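Local coordinates for probable glutathione S-transferase 5 (Caenorhabditis elegans, PDB 1ZL9), which conjugates reduced glutathione to a wide range of hydrophobic electrophiles and may help detoxify reactive oxygen species during bacterial infection, at residues V2-T7 and A70-R75. Numbering follows the deposited sequence.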
# COMPACT_ATOMS: atom_id res chain seq x y z
N VAL A 2 -17.56 8.18 19.31
CA VAL A 2 -16.28 7.48 18.93
C VAL A 2 -15.04 8.32 19.22
O VAL A 2 -14.94 9.47 18.79
CB VAL A 2 -16.31 7.09 17.44
CG1 VAL A 2 -14.94 6.54 16.91
CG2 VAL A 2 -17.44 6.07 17.22
N SER A 3 -14.08 7.77 19.97
CA SER A 3 -12.95 8.58 20.39
C SER A 3 -11.69 8.20 19.55
O SER A 3 -11.37 7.03 19.38
CB SER A 3 -12.78 8.50 21.92
OG SER A 3 -11.50 8.13 22.30
N TYR A 4 -11.06 9.20 18.96
CA TYR A 4 -9.90 9.02 18.08
C TYR A 4 -8.63 9.53 18.69
O TYR A 4 -8.60 10.65 19.21
CB TYR A 4 -10.12 9.78 16.77
CG TYR A 4 -11.21 9.27 15.91
CD1 TYR A 4 -11.07 8.07 15.21
CD2 TYR A 4 -12.42 9.99 15.78
CE1 TYR A 4 -12.08 7.65 14.34
CE2 TYR A 4 -13.42 9.53 14.96
CZ TYR A 4 -13.26 8.38 14.28
OH TYR A 4 -14.23 7.95 13.47
N LYS A 5 -7.57 8.73 18.60
CA LYS A 5 -6.24 9.09 19.11
C LYS A 5 -5.18 8.65 18.11
O LYS A 5 -5.10 7.49 17.75
CB LYS A 5 -5.97 8.44 20.47
CG LYS A 5 -4.61 8.85 21.08
CD LYS A 5 -4.42 8.17 22.44
CE LYS A 5 -3.11 8.50 23.08
NZ LYS A 5 -2.94 7.80 24.46
N LEU A 6 -4.40 9.60 17.61
CA LEU A 6 -3.41 9.29 16.60
C LEU A 6 -2.05 9.36 17.27
O LEU A 6 -1.72 10.36 17.88
CB LEU A 6 -3.45 10.31 15.45
CG LEU A 6 -2.42 10.10 14.34
CD1 LEU A 6 -2.80 8.87 13.45
CD2 LEU A 6 -2.30 11.32 13.43
N THR A 7 -1.27 8.32 17.17
CA THR A 7 0.07 8.32 17.76
C THR A 7 1.09 8.31 16.64
O THR A 7 1.09 7.41 15.79
CB THR A 7 0.22 7.11 18.60
OG1 THR A 7 -0.70 7.20 19.67
CG2 THR A 7 1.56 7.06 19.18
N ALA A 70 -5.36 6.36 6.77
CA ALA A 70 -5.89 7.47 5.97
C ALA A 70 -7.13 6.99 5.21
O ALA A 70 -8.16 7.69 5.12
CB ALA A 70 -4.82 7.93 4.98
N ARG A 71 -7.06 5.76 4.70
CA ARG A 71 -8.20 5.21 3.93
C ARG A 71 -9.42 4.97 4.84
O ARG A 71 -10.55 5.28 4.48
CB ARG A 71 -7.81 3.92 3.18
CG ARG A 71 -8.98 3.31 2.35
CD ARG A 71 -8.62 2.18 1.44
NE ARG A 71 -7.82 2.76 0.38
CZ ARG A 71 -6.50 2.80 0.33
NH1 ARG A 71 -5.71 2.12 1.18
NH2 ARG A 71 -5.95 3.50 -0.64
N PHE A 72 -9.18 4.47 6.04
CA PHE A 72 -10.26 4.20 6.96
C PHE A 72 -10.94 5.51 7.33
O PHE A 72 -12.18 5.65 7.22
CB PHE A 72 -9.70 3.54 8.23
CG PHE A 72 -10.69 3.52 9.37
CD1 PHE A 72 -11.74 2.63 9.35
CD2 PHE A 72 -10.57 4.37 10.46
CE1 PHE A 72 -12.66 2.59 10.41
CE2 PHE A 72 -11.52 4.36 11.47
CZ PHE A 72 -12.54 3.47 11.46
N LEU A 73 -10.11 6.51 7.66
CA LEU A 73 -10.67 7.80 8.05
C LEU A 73 -11.33 8.49 6.85
O LEU A 73 -12.42 9.07 6.99
CB LEU A 73 -9.61 8.70 8.64
CG LEU A 73 -9.00 8.23 9.98
CD1 LEU A 73 -7.89 9.16 10.26
CD2 LEU A 73 -9.95 8.24 11.08
N ALA A 74 -10.70 8.46 5.70
CA ALA A 74 -11.27 9.09 4.51
C ALA A 74 -12.64 8.49 4.17
O ALA A 74 -13.57 9.24 3.79
CB ALA A 74 -10.33 9.03 3.30
N ARG A 75 -12.79 7.17 4.29
CA ARG A 75 -14.07 6.56 4.00
C ARG A 75 -15.16 6.98 4.99
O ARG A 75 -16.29 7.18 4.58
CB ARG A 75 -13.99 5.07 3.97
CG ARG A 75 -13.28 4.57 2.71
CD ARG A 75 -13.03 3.05 2.69
NE ARG A 75 -14.25 2.29 2.80
CZ ARG A 75 -14.34 0.96 2.78
NH1 ARG A 75 -13.24 0.19 2.66
NH2 ARG A 75 -15.56 0.40 2.85
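Tyr4 and Leu73 meet because both first torsions set CG beside the backbone N and trans to the carbonyl carbon (chi1 -67° and -65°), while Phe72 swings its CG trans to its own N (chi1 167°). The Tyr4 and Leu73 side chains run past each other in opposite directions, and the closest approach is Tyr4 CE1 to Leu73 CD2 at 3.9 Å. That methyl reaches the tyrosine ring obliquely, and one branch of the leucine alone makes the touch. Phe72 adds a looser approach, Tyr4 CE1 to Phe72 CE2 at 4.4 Å, in which each ring presents its edge to the other, so this pair is not a stack. A face of the Tyr4 ring is instead occupied by Val2 CG1, 3.6 Å above the plane and displaced toward the rim.

No hydrogen bond joins the segments, and only 92 Å² is buried between them; with Tyr4 CA and Leu73 CA 10.1 Å apart, side chains bridge the whole separation. Phe22 of helix 16-25 also meets the Tyr4 ring, its plane inclined by about 55°, and it touches Leu73 as well, and Leu56 of strand 55-58 packs on Leu73 too. Phe72 also reaches the dimer interface, where it meets Trp85 of the second subunit edge-to-face.

The contact thus ties strand 4-9, an inner strand of the four-stranded mixed sheet, to helix 66-76 through an apolar layer. The Leu73 side chain is about 12 Å from the bound glutathione, so the contact does not itself line the ligand pocket; it is helix-on-sheet packing in the thioredoxin-like N-terminal domain of a sigma-class glutathione transferase.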